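Local structure of FEZ-1 protein (Fluoribacter gormanii, 5WCK) at residues P3-P7 against L43-M49; T64-L68 against R133-G137; S80-K84 against T120-D125; T139-H144 against T155-K159; C208-L212 against F236-C242. The protein is a monomeric subclass B3 metallo-beta-lactamase that binds zinc and probably hydrolyses the beta-lactam ring of antibiotics. The protein carries 2 engineered substitutions. Residues are numbered along the deposited sequence.

Following the chain from its N terminus, contact 1 closes first, bringing the extended residues 3-7 against the turn that leads into helix 47-56. Contact 2 then opens at strand 64-68 and closes at strand 133-136, packing the seven-stranded sheet against the five-stranded one; contact 3, between helix 80-87 and the loop before strand 126-128, is nested inside that long loop. Contacts 4 and 5 follow in series, and no two contacts cross. Contact 4 pairs strands 139-145 and 154-162 next to strand 133-136, while contact 5 joins the other outermost strand, 210-213, to helix 239-262. Contacts 1 and 3 touch through Glu-44 and Thr-120.

Contact 1. Residues P3-P7 against L43-M49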
# COMPACT_ATOMS: atom_id res chain seq x y z
N PRO A 3 0.90 12.29 12.48
CA PRO A 3 1.92 11.90 13.45
C PRO A 3 3.18 11.32 12.78
O PRO A 3 3.08 10.37 12.02
CB PRO A 3 1.24 10.85 14.36
CG PRO A 3 -0.09 10.52 13.71
CD PRO A 3 -0.37 11.58 12.66
N MET A 4 4.35 11.88 13.08
CA MET A 4 5.60 11.41 12.49
C MET A 4 5.80 9.96 12.91
O MET A 4 5.88 9.64 14.10
CB MET A 4 6.80 12.26 12.95
CG MET A 4 8.16 11.76 12.46
SD MET A 4 8.46 11.79 10.66
CE MET A 4 9.23 10.18 10.52
N PRO A 5 5.91 9.00 11.96
CA PRO A 5 6.24 7.64 12.33
C PRO A 5 7.62 7.51 13.00
O PRO A 5 8.53 8.32 12.74
CB PRO A 5 6.28 6.88 11.00
CG PRO A 5 5.58 7.76 10.00
CD PRO A 5 5.71 9.18 10.51
N ASN A 6 7.79 6.43 13.76
CA ASN A 6 9.04 6.05 14.36
C ASN A 6 9.72 4.98 13.50
O ASN A 6 9.04 4.24 12.79
CB ASN A 6 8.82 5.50 15.76
CG ASN A 6 8.13 6.53 16.63
OD1 ASN A 6 8.72 7.57 16.91
ND2 ASN A 6 6.90 6.25 17.03
N PRO A 7 11.06 4.85 13.56
CA PRO A 7 11.74 3.79 12.84
C PRO A 7 11.29 2.40 13.33
O PRO A 7 10.84 2.21 14.48
CB PRO A 7 13.23 4.01 13.09
CG PRO A 7 13.32 5.04 14.19
CD PRO A 7 12.00 5.76 14.24
N LEU A 43 6.39 9.54 3.86
CA LEU A 43 6.63 10.99 3.93
C LEU A 43 8.05 11.29 3.43
O LEU A 43 8.94 10.42 3.50
CB LEU A 43 6.48 11.45 5.37
CG LEU A 43 5.17 11.12 6.06
CD1 LEU A 43 5.23 11.51 7.53
CD2 LEU A 43 4.00 11.78 5.35
N GLU A 44 8.29 12.54 3.01
CA GLU A 44 9.65 12.95 2.64
C GLU A 44 10.65 12.61 3.75
O GLU A 44 11.76 12.14 3.48
CB GLU A 44 9.70 14.45 2.33
CG GLU A 44 9.10 14.82 1.00
CD GLU A 44 9.32 16.28 0.65
OE1 GLU A 44 8.56 16.82 -0.18
OE2 GLU A 44 10.24 16.88 1.24
N ALA A 45 10.25 12.86 5.01
CA ALA A 45 11.09 12.56 6.18
C ALA A 45 11.42 11.07 6.31
O ALA A 45 12.38 10.71 6.98
CB ALA A 45 10.40 13.06 7.43
N ASN A 46 10.62 10.19 5.69
CA ASN A 46 10.84 8.76 5.83
C ASN A 46 11.79 8.23 4.75
O ASN A 46 12.23 7.08 4.86
CB ASN A 46 9.53 7.98 5.76
CG ASN A 46 8.54 8.39 6.82
OD1 ASN A 46 7.36 8.57 6.52
ND2 ASN A 46 8.99 8.59 8.06
N VAL A 47 12.09 9.01 3.70
CA VAL A 47 12.94 8.51 2.61
C VAL A 47 14.32 8.12 3.14
O VAL A 47 14.84 7.03 2.86
CB VAL A 47 12.99 9.48 1.41
CG1 VAL A 47 14.03 9.06 0.38
CG2 VAL A 47 11.63 9.60 0.75
N PRO A 48 15.03 8.93 3.97
CA PRO A 48 16.29 8.44 4.53
C PRO A 48 16.14 7.19 5.40
O PRO A 48 17.08 6.38 5.49
CB PRO A 48 16.82 9.62 5.37
CG PRO A 48 16.06 10.81 4.87
CD PRO A 48 14.73 10.32 4.33
N MET A 49 14.97 7.01 6.03
CA MET A 49 14.71 5.85 6.87
C MET A 49 14.57 4.60 6.00
O MET A 49 15.05 3.51 6.36
CB MET A 49 13.44 6.06 7.71
CG MET A 49 13.58 7.23 8.66
SD MET A 49 12.01 7.76 9.40
CE MET A 49 11.59 6.34 10.36
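The N-terminal residues 3-7 run as an extended, proline-rich strip past the turn 43-46 and the first turn of helix 47-56, burying 261 Å² mostly by side-chain packing. Pro-3 stays clear, and the contact begins with Met-4. Its CB points sideways, but the flexible thioether end reaches the turn, so that SD lies 4.0 Å from Ala-45 CB and its CE is 3.9 Å from Met-49 SD; CE also comes very close, 2.9 Å, to Asn-46 ND2. Pro-5 points toward the turn and sets its CD 3.8 Å from Leu-43 CD1, a rigid ring against a branched chain. Asn-6 turns away and bonds instead to Asp-23. Pro-7 meets the helix again, its CA 3.6 Å and its CD 3.9 Å from Met-49 CE, and the same methyl lies 3.9 Å from Asn-6 C. Across from them, Asn-46 braces its own turn: OD1 accepts from Leu-43 N at 3.0 Å, and ND2 makes a weak bond of 3.4 Å to Met-49 SD. Leu-25 packs on Pro-5, Leu-43 and Asn-46. The arrangement lies beside the dinuclear zinc site of the metallo-beta-lactamase fold: the side chain of Leu-43 is about 5 Å from that of the zinc ligand Asp-75.

Contact 2. Residues T64-L68 against R133-G137; sequences TKILL and RVELG. With SO4 (sulfate ion), chain I.
This is face-to-face packing between the two sheets of the metallo-beta-lactamase alpha-beta/beta-alpha sandwich. Strand 64-68, inside the mixed seven-stranded sheet, lies over strand 133-136 at the edge of the five-stranded one. Their axes approach to 9.2 Å at 163°, nearly antiparallel, with Ile-66 CA and Leu-136 CA 8.7 Å apart; this spacing leaves room for side chains between the backbones. Val-134, Ile-66 and Leu-136 bury the most surface. Ile-66, extended (phi/psi -139/134) with chi1 m and chi2 t, reaches across so that CD1 lies 3.9 Å from Val-134 CG1 and 4.3 Å from Leu-136 CB. Val-134 (-119/118, chi1 t) presents its other methyl, CG2, to Leu-68 CD2 at 4.4 Å. Leu-136 (-152/125, chi1 t, chi2 p) meets the aliphatic base of Lys-65, CD2 to CB 4.0 Å; Lys-65 departs from extended geometry (-93/-30) and carries its amine away, so a long polar chain suits this margin. Beta-branched and leucine side chains fill the gap, with Trp-156 also touching Leu-68 and Val-134. Gly-137 leaves the strand at 59/29, easily adopted without a side chain. At the far end, Arg-133 N donates to O2 of a sulfate, probably from the crystallisation liquor, at 2.9 Å.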
# COMPACT_ATOMS: atom_id res chain seq x y z
N THR A 64 17.23 -0.00 -6.55
CA THR A 64 15.77 0.16 -6.64
C THR A 64 15.39 0.50 -8.09
O THR A 64 15.67 1.62 -8.57
CB THR A 64 15.26 1.27 -5.71
OG1 THR A 64 15.76 1.07 -4.39
CG2 THR A 64 13.76 1.36 -5.66
N LYS A 65 14.79 -0.47 -8.78
CA LYS A 65 14.46 -0.34 -10.20
C LYS A 65 13.03 0.18 -10.43
O LYS A 65 12.76 0.80 -11.49
CB LYS A 65 14.55 -1.69 -10.90
CG LYS A 65 15.93 -2.34 -10.87
CD LYS A 65 16.98 -1.56 -11.61
CE LYS A 65 18.30 -2.28 -11.66
NZ LYS A 65 19.35 -1.45 -12.30
N ILE A 66 12.11 -0.12 -9.51
CA ILE A 66 10.67 0.13 -9.68
C ILE A 66 10.14 0.65 -8.35
O ILE A 66 10.47 0.08 -7.30
CB ILE A 66 9.90 -1.14 -10.12
CG1 ILE A 66 10.40 -1.68 -11.47
CG2 ILE A 66 8.42 -0.86 -10.18
CD1 ILE A 66 9.75 -2.99 -11.90
N LEU A 67 9.33 1.71 -8.43
CA LEU A 67 8.62 2.28 -7.29
C LEU A 67 7.12 2.16 -7.54
O LEU A 67 6.62 2.58 -8.61
CB LEU A 67 9.01 3.76 -7.14
CG LEU A 67 8.28 4.53 -6.03
CD1 LEU A 67 8.54 3.95 -4.64
CD2 LEU A 67 8.68 5.99 -6.06
N LEU A 68 6.42 1.54 -6.58
CA LEU A 68 4.96 1.38 -6.56
C LEU A 68 4.43 2.01 -5.28
O LEU A 68 5.20 2.26 -4.35
CB LEU A 68 4.59 -0.11 -6.58
CG LEU A 68 5.27 -0.97 -7.63
CD1 LEU A 68 4.92 -2.43 -7.41
CD2 LEU A 68 4.91 -0.51 -9.03
N ARG A 133 0.27 -6.96 -14.44
CA ARG A 133 1.42 -7.49 -13.71
C ARG A 133 2.59 -6.50 -13.75
O ARG A 133 2.79 -5.76 -14.73
CB ARG A 133 1.75 -8.88 -14.26
CG ARG A 133 0.63 -9.87 -13.96
CD ARG A 133 0.76 -11.29 -14.44
NE ARG A 133 1.33 -11.48 -15.74
CZ ARG A 133 1.88 -12.63 -16.12
NH1 ARG A 133 2.58 -12.71 -17.23
NH2 ARG A 133 1.75 -13.70 -15.35
N VAL A 134 3.38 -6.52 -12.67
CA VAL A 134 4.66 -5.86 -12.59
C VAL A 134 5.68 -6.96 -12.35
O VAL A 134 5.61 -7.68 -11.33
CB VAL A 134 4.71 -4.79 -11.50
CG1 VAL A 134 6.12 -4.23 -11.30
CG2 VAL A 134 3.71 -3.67 -11.77
N GLU A 135 6.61 -7.12 -13.30
CA GLU A 135 7.50 -8.28 -13.33
C GLU A 135 8.95 -7.78 -13.30
O GLU A 135 9.32 -6.85 -14.03
CB GLU A 135 7.26 -9.10 -14.60
CG GLU A 135 5.83 -9.65 -14.76
CD GLU A 135 5.56 -10.46 -16.03
OE1 GLU A 135 5.97 -11.63 -16.08
OE2 GLU A 135 4.96 -9.91 -16.99
N LEU A 136 9.80 -8.39 -12.46
CA LEU A 136 11.21 -8.10 -12.44
C LEU A 136 11.96 -9.33 -11.96
O LEU A 136 11.63 -9.89 -10.91
CB LEU A 136 11.50 -6.91 -11.51
CG LEU A 136 12.94 -6.41 -11.44
CD1 LEU A 136 13.42 -5.84 -12.77
CD2 LEU A 136 13.12 -5.39 -10.35
N GLY A 137 12.93 -9.78 -12.78
CA GLY A 137 13.79 -10.87 -12.36
C GLY A 137 13.04 -12.16 -12.03
O GLY A 137 13.52 -12.94 -11.20
S SO4 I . -0.20 -7.81 -18.34
O1 SO4 I . 0.97 -6.90 -18.30
O2 SO4 I . -0.52 -8.23 -16.96
O3 SO4 I . -1.37 -7.05 -18.85
O4 SO4 I . 0.10 -8.94 -19.23

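Contact 3. Residues S80-K84 against T120-D125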
# COMPACT_ATOMS: atom_id res chain seq x y z
N SER A 80 7.98 10.11 -3.18
CA SER A 80 8.26 9.45 -4.47
C SER A 80 9.26 10.26 -5.30
O SER A 80 10.17 9.68 -5.89
CB SER A 80 7.02 9.13 -5.23
OG SER A 80 6.27 8.12 -4.53
N GLU A 81 9.09 11.59 -5.36
CA GLU A 81 10.02 12.40 -6.19
C GLU A 81 11.46 12.23 -5.68
O GLU A 81 12.38 12.06 -6.50
CB GLU A 81 9.58 13.86 -6.25
CG GLU A 81 10.51 14.72 -7.11
CD GLU A 81 10.70 14.29 -8.56
OE1 GLU A 81 9.87 13.52 -9.09
OE2 GLU A 81 11.69 14.77 -9.19
N LEU A 82 11.66 12.29 -4.36
CA LEU A 82 12.99 12.10 -3.78
C LEU A 82 13.57 10.74 -4.18
O LEU A 82 14.74 10.63 -4.54
CB LEU A 82 12.93 12.19 -2.25
CG LEU A 82 12.68 13.58 -1.68
CD1 LEU A 82 12.29 13.45 -0.22
CD2 LEU A 82 13.93 14.44 -1.84
N ILE A 83 12.75 9.69 -4.10
CA ILE A 83 13.24 8.35 -4.45
C ILE A 83 13.65 8.32 -5.92
O ILE A 83 14.68 7.74 -6.25
CB ILE A 83 12.22 7.27 -4.07
CG1 ILE A 83 12.12 7.21 -2.54
CG2 ILE A 83 12.61 5.92 -4.68
CD1 ILE A 83 11.21 6.17 -1.98
N LYS A 84 12.86 8.93 -6.79
CA LYS A 84 13.15 8.97 -8.23
C LYS A 84 14.47 9.74 -8.44
O LYS A 84 15.31 9.30 -9.23
CB LYS A 84 12.02 9.63 -9.02
CG LYS A 84 10.71 8.86 -9.07
CD LYS A 84 9.74 9.45 -10.05
CE LYS A 84 10.09 9.16 -11.50
NZ LYS A 84 9.33 10.00 -12.45
N THR A 120 5.03 16.72 -3.29
CA THR A 120 5.83 17.04 -4.49
C THR A 120 5.30 16.33 -5.72
O THR A 120 5.09 15.11 -5.70
CB THR A 120 7.31 16.71 -4.24
OG1 THR A 120 7.72 17.41 -3.06
CG2 THR A 120 8.19 17.09 -5.41
N GLN A 121 5.09 17.10 -6.79
CA GLN A 121 4.70 16.57 -8.09
C GLN A 121 5.81 15.66 -8.65
O GLN A 121 7.01 15.86 -8.41
CB GLN A 121 4.39 17.72 -9.05
CG GLN A 121 3.22 18.57 -8.60
CD GLN A 121 2.87 19.66 -9.59
OE1 GLN A 121 3.34 19.68 -10.71
NE2 GLN A 121 1.99 20.56 -9.17
N SER A 122 5.39 14.61 -9.36
CA SER A 122 6.31 13.70 -10.01
C SER A 122 5.65 13.24 -11.31
O SER A 122 4.46 13.49 -11.54
CB SER A 122 6.67 12.57 -9.10
OG SER A 122 5.51 11.83 -8.82
N THR A 123 6.43 12.61 -12.18
CA THR A 123 5.88 11.99 -13.35
C THR A 123 5.79 10.48 -13.12
O THR A 123 6.58 9.91 -12.38
CB THR A 123 6.72 12.34 -14.58
OG1 THR A 123 8.05 11.89 -14.32
CG2 THR A 123 6.76 13.82 -14.87
N VAL A 124 4.82 9.89 -13.80
CA VAL A 124 4.60 8.46 -13.78
C VAL A 124 5.22 7.86 -15.04
O VAL A 124 4.87 8.22 -16.17
CB VAL A 124 3.09 8.17 -13.63
CG1 VAL A 124 2.76 6.70 -13.87
CG2 VAL A 124 2.58 8.64 -12.28
N ASP A 125 6.09 6.87 -14.84
CA ASP A 125 6.80 6.21 -15.95
C ASP A 125 5.94 5.13 -16.63
O ASP A 125 6.09 4.89 -17.84
CB ASP A 125 8.12 5.66 -15.43
CG ASP A 125 9.02 6.77 -14.95
OD1 ASP A 125 9.36 7.62 -15.79
OD2 ASP A 125 9.33 6.82 -13.75
O HOH W 1 6.56 12.89 -4.59
O HOH W 2 9.32 12.83 -11.63
O HOH W 3 10.48 9.84 -14.99
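Lys-84, one turn into helix 80-87, supplies the chief donor of this surface contact. Its amine NZ donates to the backbone Thr-123 O at 2.8 Å, forms a salt bridge to Asp-125 OD2 at 3.4 Å, and gives further hydrogen bonds to water 2 at 2.9 Å and water 3 at 2.8 Å. A lysine suits the place because its chain spans the gap to the loop and ends in an ammonium whose three N-H groups can serve Thr-123 O and the two waters. Water 3 donates in turn to Asp-125 OD1 at 2.6 Å, while Asp-125 OD2 accepts from Tyr-91 N in the neighbouring strand. Water 2 also accepts from Thr-123 N at 3.0 Å and donates to Glu-81 OE1 at 2.7 Å, so it links the two charged helix residues to the loop backbone. In the metallo-beta-lactamase fold, the helix follows the zinc ligands His-71, His-73, Asp-75 and His-76, and residues 120-125 lead into strand 126-128 at the edge of the seven-stranded sheet. Near the start of the helix, Glu-81 N is satisfied by water 1, which accepts from it at 2.9 Å and donates to Thr-120 O at 2.9 Å. The hydroxyl of Thr-120 pairs with Glu-44. Glu-81 CB makes an apolar approach to Thr-120 CG2 at 3.6 Å, and the small side chain of Ser-122 allows close packing, its CB 3.3 Å from Glu-81 OE1.

Contact 4. Residues T139-H144 against T155-K159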
# COMPACT_ATOMS: atom_id res chain seq x y z
N THR A 139 10.12 -12.36 -10.54
CA THR A 139 9.09 -12.08 -9.55
C THR A 139 7.91 -11.37 -10.23
O THR A 139 8.12 -10.47 -11.05
CB THR A 139 9.67 -11.28 -8.39
OG1 THR A 139 10.56 -12.16 -7.70
CG2 THR A 139 8.59 -10.79 -7.45
N VAL A 140 6.67 -11.77 -9.88
CA VAL A 140 5.46 -11.25 -10.53
C VAL A 140 4.53 -10.70 -9.45
O VAL A 140 4.02 -11.49 -8.61
CB VAL A 140 4.74 -12.34 -11.34
CG1 VAL A 140 3.46 -11.79 -11.98
CG2 VAL A 140 5.65 -12.97 -12.38
N LEU A 141 4.28 -9.38 -9.48
CA LEU A 141 3.29 -8.71 -8.62
C LEU A 141 2.07 -8.43 -9.49
O LEU A 141 2.22 -8.14 -10.69
CB LEU A 141 3.84 -7.39 -8.06
CG LEU A 141 4.66 -7.49 -6.78
CD1 LEU A 141 5.81 -8.45 -6.94
CD2 LEU A 141 5.20 -6.12 -6.38
N THR A 142 0.88 -8.47 -8.90
CA THR A 142 -0.34 -8.14 -9.62
C THR A 142 -1.04 -6.96 -8.94
O THR A 142 -1.21 -6.96 -7.70
CB THR A 142 -1.30 -9.33 -9.74
OG1 THR A 142 -0.69 -10.42 -10.44
CG2 THR A 142 -2.56 -8.93 -10.48
N ALA A 143 -1.41 -5.96 -9.75
CA ALA A 143 -2.12 -4.78 -9.29
C ALA A 143 -3.63 -5.03 -9.37
O ALA A 143 -4.17 -5.27 -10.45
CB ALA A 143 -1.75 -3.60 -10.14
N HIS A 144 -4.30 -5.00 -8.22
CA HIS A 144 -5.75 -5.13 -8.18
C HIS A 144 -6.35 -3.78 -7.83
O HIS A 144 -6.03 -3.21 -6.79
CB HIS A 144 -6.22 -6.18 -7.17
CG HIS A 144 -5.65 -7.53 -7.42
ND1 HIS A 144 -6.30 -8.50 -8.15
CD2 HIS A 144 -4.46 -8.06 -7.05
CE1 HIS A 144 -5.55 -9.59 -8.16
NE2 HIS A 144 -4.43 -9.35 -7.51
N THR A 155 -4.45 -2.84 -4.42
CA THR A 155 -4.09 -3.95 -3.56
C THR A 155 -3.11 -4.82 -4.35
O THR A 155 -3.45 -5.32 -5.43
CB THR A 155 -5.34 -4.72 -3.13
OG1 THR A 155 -6.07 -3.89 -2.23
CG2 THR A 155 -5.00 -6.02 -2.43
N TRP A 156 -1.91 -4.97 -3.83
CA TRP A 156 -0.82 -5.67 -4.50
C TRP A 156 -0.77 -7.12 -4.04
O TRP A 156 -0.81 -7.35 -2.85
CB TRP A 156 0.52 -4.95 -4.24
CG TRP A 156 0.69 -3.65 -4.97
CD1 TRP A 156 0.59 -2.38 -4.50
CD2 TRP A 156 0.99 -3.54 -6.36
NE1 TRP A 156 0.78 -1.47 -5.51
CE2 TRP A 156 1.06 -2.16 -6.67
CE3 TRP A 156 1.22 -4.48 -7.36
CZ2 TRP A 156 1.33 -1.73 -7.96
CZ3 TRP A 156 1.51 -4.05 -8.63
CH2 TRP A 156 1.55 -2.69 -8.93
N THR A 157 -0.66 -8.07 -4.97
CA THR A 157 -0.54 -9.47 -4.59
C THR A 157 0.68 -10.10 -5.26
O THR A 157 1.12 -9.68 -6.34
CB THR A 157 -1.82 -10.25 -4.89
OG1 THR A 157 -2.01 -10.29 -6.31
CG2 THR A 157 -3.04 -9.67 -4.20
N MET A 158 1.23 -11.10 -4.56
CA MET A 158 2.28 -11.93 -5.13
C MET A 158 2.26 -13.28 -4.42
O MET A 158 1.76 -13.39 -3.33
CB MET A 158 3.66 -11.30 -5.01
CG MET A 158 4.09 -11.08 -3.59
SD MET A 158 5.58 -10.08 -3.35
CE MET A 158 6.77 -11.07 -4.25
N LYS A 159 2.82 -14.29 -5.09
CA LYS A 159 2.98 -15.63 -4.51
C LYS A 159 4.41 -15.78 -4.00
O LYS A 159 5.36 -15.41 -4.70
CB LYS A 159 2.60 -16.70 -5.54
CG LYS A 159 2.19 -18.04 -4.95
CD LYS A 159 1.42 -18.85 -5.99
CE LYS A 159 1.13 -20.28 -5.60
NZ LYS A 159 1.06 -21.16 -6.79
O HOH W 4 3.99 -13.97 -7.66
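Residues 139-144 and 155-159 pair as the two strands of an antiparallel beta hairpin; residues alternate between its two faces, and their rotamers decide which neighbours they meet. Thr-142 with Thr-157 and His-144 with Thr-155 are hydrogen-bonded pairs: Thr-142 N to Thr-157 O is 2.8 Å, Thr-157 N to Thr-142 O 3.0 Å, and both His-144 N to Thr-155 O and Thr-155 N to His-144 O 2.9 Å. On the face carrying these residues, His-144 (chi1 m, chi2 -95°) lays its imidazole back along the sheet, and chi1 p places Thr-157 OG1 to meet its NE2 in a 2.9 Å hydrogen bond. Beyond the pairs, water 4 bridges Val-140 O (2.7 Å) and Lys-159 N (2.8 Å). The Ala-143 and Trp-156 face is largely apolar. Trp-156 (chi1 m, chi2 104°) places the face of its six-membered ring against Ala-143 CB, 4.0 Å from the centroid in a CH-pi contact; a small alanine leaves room for the indole. With chi1 p, Met-158 brings CE to 3.9 Å from Leu-141 CD1 and 3.7 Å from Thr-139 CG2. The hairpin is flanked in its sheet by strands 133-136 and 165-172, while Met-158 and Thr-139 reach strand 28-32 of the facing sheet.

Contact 5. Residues C208-L212 against F236-C242; sequences CDIFL and FVDPTGC
A disulfide bridge ties the loop just before strand 210-213, at the edge of the five-stranded sheet, to the first turn of helix 239-262. Cys-208 SG and Cys-242 SG are 2.1 Å apart, with chi3 88° and both chi1 t. Farther along, Ile-210 and Val-237 form a single bridge, CA atoms 4.5 Å apart: Asp-238 N donates to Asp-209 O at 2.8 Å, and Phe-211 N weakly to Phe-236 O at 3.4 Å. Asp-238 (chi1 t) is the N-cap, its OD1 accepting from Gly-241 N at 3.0 Å; its OD2 pairs with Lys-224. A side chain at Gly-241 would strike this carboxylate. Pro-239 begins the helix at phi/psi -62/-35, its CA 3.2 Å from Cys-208 O. Phe-211 (chi1 t, chi2 29°) offers its face to Cys-242 CA, 3.8 Å from the centroid. Ile-210 CG1 meets Val-237 CG2 at 3.8 Å. Disulfide, backbone bonds and apolar contacts thus join helix start to strand, while the cap satisfies a first-turn amide.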
# COMPACT_ATOMS: atom_id res chain seq x y z
N CYS A 208 -5.94 -15.03 0.58
CA CYS A 208 -5.09 -14.14 1.40
C CYS A 208 -4.41 -14.99 2.48
O CYS A 208 -5.05 -15.34 3.47
CB CYS A 208 -5.94 -13.05 2.01
SG CYS A 208 -4.94 -11.83 2.90
N ASP A 209 -3.14 -15.31 2.26
CA ASP A 209 -2.36 -16.11 3.21
C ASP A 209 -1.47 -15.18 4.05
O ASP A 209 -1.55 -15.18 5.27
CB ASP A 209 -1.52 -17.20 2.54
CG ASP A 209 -2.33 -18.16 1.68
OD1 ASP A 209 -3.30 -18.71 2.20
OD2 ASP A 209 -2.02 -18.29 0.50
N ILE A 210 -0.66 -14.36 3.39
CA ILE A 210 0.24 -13.42 4.08
C ILE A 210 -0.41 -12.04 4.01
O ILE A 210 -0.56 -11.46 2.95
CB ILE A 210 1.66 -13.47 3.51
CG1 ILE A 210 2.31 -14.82 3.85
CG2 ILE A 210 2.52 -12.31 4.03
CD1 ILE A 210 3.58 -15.09 3.11
N PHE A 211 -0.88 -11.61 5.16
CA PHE A 211 -1.79 -10.50 5.34
C PHE A 211 -1.00 -9.23 5.63
O PHE A 211 -0.41 -9.11 6.69
CB PHE A 211 -2.77 -10.85 6.46
CG PHE A 211 -3.63 -9.73 6.98
CD1 PHE A 211 -4.02 -8.65 6.20
CD2 PHE A 211 -4.04 -9.75 8.30
CE1 PHE A 211 -4.80 -7.64 6.73
CE2 PHE A 211 -4.80 -8.73 8.84
CZ PHE A 211 -5.18 -7.68 8.05
N LEU A 212 -1.00 -8.29 4.68
CA LEU A 212 -0.23 -7.04 4.82
C LEU A 212 -1.12 -5.86 4.43
O LEU A 212 -2.29 -6.04 3.99
CB LEU A 212 1.02 -7.12 3.94
CG LEU A 212 1.96 -8.29 4.22
CD1 LEU A 212 3.01 -8.43 3.13
CD2 LEU A 212 2.63 -8.13 5.58
N PHE A 236 3.35 -13.93 9.96
CA PHE A 236 2.74 -13.09 8.94
C PHE A 236 1.84 -13.94 8.04
O PHE A 236 1.08 -13.39 7.27
CB PHE A 236 3.80 -12.29 8.18
CG PHE A 236 4.42 -11.24 9.05
CD1 PHE A 236 3.78 -10.03 9.25
CD2 PHE A 236 5.56 -11.51 9.80
CE1 PHE A 236 4.29 -9.08 10.13
CE2 PHE A 236 6.08 -10.56 10.66
CZ PHE A 236 5.44 -9.36 10.84
N VAL A 237 1.90 -15.26 8.16
CA VAL A 237 0.87 -16.14 7.55
C VAL A 237 -0.34 -16.09 8.48
O VAL A 237 -0.33 -16.65 9.58
CB VAL A 237 1.38 -17.59 7.33
CG1 VAL A 237 0.27 -18.50 6.81
CG2 VAL A 237 2.57 -17.61 6.41
N ASP A 238 -1.38 -15.36 8.03
CA ASP A 238 -2.51 -15.07 8.89
C ASP A 238 -3.77 -14.97 8.05
O ASP A 238 -4.40 -13.92 7.97
CB ASP A 238 -2.29 -13.77 9.66
CG ASP A 238 -3.37 -13.42 10.68
OD1 ASP A 238 -4.14 -14.33 11.10
OD2 ASP A 238 -3.46 -12.22 11.05
N PRO A 239 -4.21 -16.07 7.42
CA PRO A 239 -5.43 -16.04 6.61
C PRO A 239 -6.70 -15.70 7.39
O PRO A 239 -7.61 -15.06 6.84
CB PRO A 239 -5.50 -17.45 6.01
CG PRO A 239 -4.66 -18.29 6.95
CD PRO A 239 -3.55 -17.38 7.39
N THR A 240 -6.79 -16.13 8.66
CA THR A 240 -7.96 -15.83 9.46
C THR A 240 -8.01 -14.33 9.75
O THR A 240 -9.06 -13.71 9.61
CB THR A 240 -8.00 -16.66 10.75
OG1 THR A 240 -8.03 -18.04 10.36
CG2 THR A 240 -9.19 -16.32 11.61
N GLY A 241 -6.87 -13.74 10.12
CA GLY A 241 -6.81 -12.30 10.36
C GLY A 241 -7.17 -11.50 9.13
O GLY A 241 -7.86 -10.47 9.21
N CYS A 242 -6.71 -11.99 7.97
CA CYS A 242 -7.00 -11.32 6.71
C CYS A 242 -8.52 -11.34 6.43
O CYS A 242 -9.12 -10.29 6.18
CB CYS A 242 -6.28 -11.99 5.56
SG CYS A 242 -6.33 -10.91 4.12
O HOH W 5 -8.39 -15.84 4.20
O HOH W 6 0.26 -10.99 8.46